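Local coordinates for carboxylesterase (Uncultured bacterium, PDB 5GMX), which probably hydrolyses carboxylic esters as a family VIII carboxylesterase and shows hydrolytic activity toward oxyimino cephalosporins, at residues 130-135 and 246-251; 214-219 and 364-369. All blocks are in the same frame, centred on the assembly; numbering follows the deposited sequence.

Interaction 1: residues 130-135 and 246-251; sequences VEMADL and PPLTAH
The carboxylate oxygen Asp-134 OD2 is gripped by one bond, but a very short and fairly straight one: Glu-131 N donates to it over 2.4 Å with an N-H...O angle of 159°, arriving from above the carboxylate plane. Glu-131 is the N-cap of helix 132-136, so this is the half of a capping box in which the third helical residue closes back on the cap. Glu-131 O in turn receives two weak backbone bonds, from Asp-134 N and Leu-135 N. In this beta-lactamase fold, the capped helix start packs on the chain that follows helix 237-244, and no hydrogen bond joins the two segments. The meeting is apolar and turns on the ring of Pro-246, a buried residue preceded by a cis peptide bond. Val-130 crosses the ring obliquely, its CG2 branch, set in the crowded position between N and C, lying 3.7 Å from Pro-246 CD. Leu-135 comes tip to tip, with CD2 4.0 Å from Pro-246 CG and CD1 beside CD. Met-132, a selenomethionine, leaves the helix with CG anti to its carbonyl carbon and then bends at chi2 (-70°), which brings SE within 4.0 Å of Pro-246 CG. Beyond SE the chain runs extended (chi3 176°) and carries the methyl along the second segment. Leu-248, which the methyl reaches, touches the bound phenylmethanesulfonic acid, so the packing adjoins the ligand pocket through Leu-248; Trp-258 of helix 256-260 touches both Leu-248 and Leu-135. Farther on, Thr-249 caps the next helix through its OG1 to Ile-252 N, while Thr-249 O bonds to Tyr-70 OH. The methyl Met-132 CE lies 3.5 Å from Pro-247 O and 4.1 Å from Leu-248 CD2, with Pro-246 CG also beside it.

Interaction 2: residues 214-219 and 364-369; sequences AEMLPV and NQMDTN
Two side-chain amides are set against the 214-219 backbone. That of Asn-364 has Leu-217 CD1 over one face, 3.9 Å from ND2, and Ala-214 CB on the other side, displaced laterally, 4.4 Å from ND2. ND2 gives a weak, bent bond of 3.2 Å to Glu-215 O and another weak one to Phe-52 O, while OD1 accepts from Gly-33 N; its rotation is thereby fixed from both ends. The amide of Gln-365 has Leu-217 CB and O to one side of its plane. Its NE2 makes two nearly straight bonds in that plane: to Met-366 O, on a lone pair at 2.9 Å, and to Pro-218 O at 3.2 Å, the latter entered from above the carbonyl plane. A bend at chi2 (59°) turns the amide back to this position, although the side chain sets out away from the other segment. Beneath these groups the backbones run roughly parallel, 19° apart. Leu-217 N donates to Asn-364 O at 2.7 Å and Met-366 N to Leu-217 O at 3.0 Å, both nearly along the C=O axes. Met-216 and Met-366, both selenomethionine, cross at about a right angle, SE of Met-216 resting 3.9 Å from Met-366 CG. Met-366 also touches Trp-344 of the ligand pocket, and Val-219 is the last residue before the unmodelled 220-233. Leu-217 and Gln-365 thus form a single parallel beta bridge, tying a loop near the ligand pocket to the chain leaving strand 357-363 of the central antiparallel sheet in this beta-lactamase fold.

How the interactions relate
The two contacts, with centres about 17 Å apart, both combine buried and exposed residues near the ligand pocket. They meet at Ala-250, whose CB lies 3.6 Å from Met-366 SE and also packs on Pro-218, so helix 250-253 joins interaction 1 to interaction 2. Their segments alternate along the chain. Interaction 1 sets a helix start against a loop and relies across its interface on apolar packing alone, with no hydrogen bond between its segments. Interaction 2 joins two irregular segments through backbone and amide hydrogen bonds, just past the end of strand 357-363, and buries twice the surface.

Interaction 1: residues 130-135 and 246-251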
# COMPACT_ATOMS: atom_id res chain seq x y z
N VAL A 130 -2.80 -20.59 10.03
CA VAL A 130 -2.20 -20.79 8.71
C VAL A 130 -0.67 -20.68 8.76
O VAL A 130 -0.11 -19.94 9.58
CB VAL A 130 -2.74 -19.77 7.67
CG1 VAL A 130 -4.25 -19.92 7.51
CG2 VAL A 130 -2.38 -18.36 8.05
N GLU A 131 -0.01 -21.44 7.89
CA GLU A 131 1.43 -21.33 7.71
C GLU A 131 1.71 -20.27 6.65
O GLU A 131 0.81 -19.84 5.94
CB GLU A 131 2.03 -22.68 7.28
CG GLU A 131 1.68 -23.87 8.17
CD GLU A 131 2.21 -23.74 9.59
OE1 GLU A 131 3.32 -23.19 9.77
OE2 GLU A 131 1.51 -24.19 10.53
N MSE A 132 2.97 -19.84 6.54
CA MSE A 132 3.37 -18.89 5.50
C MSE A 132 3.18 -19.49 4.10
O MSE A 132 2.75 -18.81 3.15
CB MSE A 132 4.83 -18.48 5.69
CG MSE A 132 5.08 -17.65 6.94
SE MSE A 132 4.29 -15.88 6.75
CE MSE A 132 4.68 -15.15 8.53
N ALA A 133 3.49 -20.78 3.99
CA ALA A 133 3.28 -21.50 2.74
C ALA A 133 1.83 -21.39 2.31
O ALA A 133 1.54 -21.31 1.11
CB ALA A 133 3.69 -22.96 2.88
N ASP A 134 0.93 -21.37 3.28
CA ASP A 134 -0.49 -21.21 3.01
C ASP A 134 -0.74 -19.85 2.38
O ASP A 134 -1.54 -19.71 1.45
CB ASP A 134 -1.32 -21.36 4.29
CG ASP A 134 -1.16 -22.72 4.92
OD1 ASP A 134 -1.12 -23.72 4.17
OD2 ASP A 134 -1.07 -22.79 6.17
N LEU A 135 -0.04 -18.84 2.89
CA LEU A 135 -0.13 -17.50 2.33
C LEU A 135 0.31 -17.48 0.87
O LEU A 135 -0.25 -16.74 0.06
CB LEU A 135 0.74 -16.53 3.14
CG LEU A 135 0.07 -15.32 3.76
CD1 LEU A 135 -1.15 -15.75 4.56
CD2 LEU A 135 1.06 -14.58 4.64
N PRO A 246 -1.21 -15.44 9.85
CA PRO A 246 -0.06 -15.73 10.71
C PRO A 246 0.48 -14.43 11.32
O PRO A 246 0.06 -13.35 10.91
CB PRO A 246 0.94 -16.33 9.73
CG PRO A 246 0.70 -15.52 8.46
CD PRO A 246 -0.77 -15.09 8.49
N PRO A 247 1.36 -14.54 12.32
CA PRO A 247 1.96 -13.28 12.79
C PRO A 247 3.11 -12.84 11.87
O PRO A 247 3.99 -13.64 11.58
CB PRO A 247 2.47 -13.63 14.19
CG PRO A 247 2.51 -15.14 14.26
CD PRO A 247 1.88 -15.72 13.02
N LEU A 248 3.09 -11.59 11.43
CA LEU A 248 4.14 -11.06 10.56
C LEU A 248 5.29 -10.52 11.39
O LEU A 248 5.10 -10.14 12.54
CB LEU A 248 3.60 -9.97 9.65
CG LEU A 248 2.50 -10.33 8.65
CD1 LEU A 248 2.25 -9.14 7.72
CD2 LEU A 248 2.82 -11.60 7.86
N THR A 249 6.48 -10.52 10.82
CA THR A 249 7.67 -10.02 11.50
C THR A 249 8.54 -9.24 10.52
O THR A 249 8.33 -9.31 9.32
CB THR A 249 8.50 -11.17 12.12
OG1 THR A 249 8.94 -12.06 11.08
CG2 THR A 249 7.68 -11.96 13.15
N ALA A 250 9.51 -8.49 11.03
CA ALA A 250 10.50 -7.88 10.16
C ALA A 250 11.28 -8.97 9.45
O ALA A 250 11.65 -8.84 8.29
CB ALA A 250 11.44 -6.99 10.96
N HIS A 251 11.51 -10.06 10.16
CA HIS A 251 12.34 -11.16 9.69
C HIS A 251 11.83 -11.75 8.37
O HIS A 251 12.63 -12.09 7.50
CB HIS A 251 12.41 -12.25 10.75
CG HIS A 251 13.32 -13.38 10.40
ND1 HIS A 251 14.67 -13.22 10.22
CD2 HIS A 251 13.07 -14.70 10.21
CE1 HIS A 251 15.22 -14.38 9.92
NE2 HIS A 251 14.27 -15.30 9.90

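Interaction 2: residues 214-219 and 364-369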
# COMPACT_ATOMS: atom_id res chain seq x y z
N ALA A 214 17.19 -4.41 0.01
CA ALA A 214 17.91 -4.05 1.22
C ALA A 214 17.46 -4.94 2.35
O ALA A 214 16.49 -5.68 2.21
CB ALA A 214 17.67 -2.59 1.57
N GLU A 215 18.14 -4.86 3.49
CA GLU A 215 17.82 -5.70 4.64
C GLU A 215 16.84 -4.99 5.56
O GLU A 215 17.09 -3.86 5.98
CB GLU A 215 19.09 -6.08 5.40
CG GLU A 215 18.86 -6.89 6.65
CD GLU A 215 20.11 -7.02 7.51
OE1 GLU A 215 21.12 -6.32 7.22
OE2 GLU A 215 20.10 -7.83 8.46
N MSE A 216 15.73 -5.65 5.87
CA MSE A 216 14.76 -5.07 6.78
C MSE A 216 15.25 -5.15 8.22
O MSE A 216 15.78 -6.17 8.64
CB MSE A 216 13.41 -5.76 6.65
CG MSE A 216 12.34 -5.10 7.52
SE MSE A 216 11.85 -3.37 6.76
CE MSE A 216 11.02 -4.08 5.19
N LEU A 217 15.08 -4.07 8.98
CA LEU A 217 15.59 -4.04 10.35
C LEU A 217 14.49 -3.78 11.38
O LEU A 217 13.77 -2.78 11.31
CB LEU A 217 16.68 -2.98 10.48
CG LEU A 217 17.73 -3.05 9.36
CD1 LEU A 217 18.66 -1.85 9.39
CD2 LEU A 217 18.51 -4.35 9.42
N PRO A 218 14.35 -4.70 12.35
CA PRO A 218 13.36 -4.56 13.43
C PRO A 218 13.72 -3.41 14.37
O PRO A 218 14.88 -2.98 14.40
CB PRO A 218 13.43 -5.91 14.14
CG PRO A 218 14.79 -6.43 13.85
CD PRO A 218 15.15 -5.93 12.48
N VAL A 219 12.75 -2.93 15.14
CA VAL A 219 12.97 -1.80 16.05
C VAL A 219 13.87 -2.18 17.22
O VAL A 219 14.22 -3.35 17.40
CB VAL A 219 11.64 -1.25 16.61
CG1 VAL A 219 10.85 -2.36 17.29
CG2 VAL A 219 11.91 -0.12 17.58
N ASN A 364 14.43 0.97 5.61
CA ASN A 364 14.65 -0.36 6.16
C ASN A 364 14.73 -0.42 7.69
O ASN A 364 14.74 -1.51 8.27
CB ASN A 364 15.90 -1.00 5.54
CG ASN A 364 17.18 -0.26 5.87
OD1 ASN A 364 17.16 0.89 6.32
ND2 ASN A 364 18.31 -0.90 5.61
N GLN A 365 14.81 0.74 8.35
CA GLN A 365 14.76 0.77 9.82
C GLN A 365 13.35 1.05 10.33
O GLN A 365 12.85 2.16 10.23
CB GLN A 365 15.72 1.81 10.38
CG GLN A 365 15.64 1.94 11.91
CD GLN A 365 15.96 0.63 12.62
OE1 GLN A 365 17.09 0.16 12.57
NE2 GLN A 365 14.96 0.04 13.27
N MSE A 366 12.72 0.03 10.90
CA MSE A 366 11.35 0.15 11.36
C MSE A 366 11.26 0.90 12.68
O MSE A 366 12.18 0.87 13.49
CB MSE A 366 10.73 -1.23 11.52
CG MSE A 366 10.65 -2.02 10.23
SE MSE A 366 9.88 -3.77 10.59
CE MSE A 366 8.06 -3.24 11.03
N ASP A 367 10.14 1.59 12.87
CA ASP A 367 9.82 2.23 14.14
C ASP A 367 8.45 1.72 14.57
O ASP A 367 7.72 1.16 13.76
CB ASP A 367 9.84 3.75 14.02
CG ASP A 367 9.93 4.45 15.37
OD1 ASP A 367 9.53 3.85 16.39
OD2 ASP A 367 10.43 5.60 15.41
N THR A 368 8.09 1.92 15.84
CA THR A 368 6.85 1.36 16.38
C THR A 368 5.61 2.18 16.01
O THR A 368 5.18 3.05 16.77
CB THR A 368 6.91 1.23 17.90
OG1 THR A 368 7.28 2.49 18.47
CG2 THR A 368 7.94 0.18 18.29
N ASN A 369 5.04 1.87 14.84
CA ASN A 369 3.86 2.55 14.31
C ASN A 369 3.41 1.88 13.00
O ASN A 369 4.21 1.25 12.31
CB ASN A 369 4.12 4.05 14.08
CG ASN A 369 5.22 4.31 13.06
OD1 ASN A 369 4.98 4.31 11.85
ND2 ASN A 369 6.44 4.54 13.55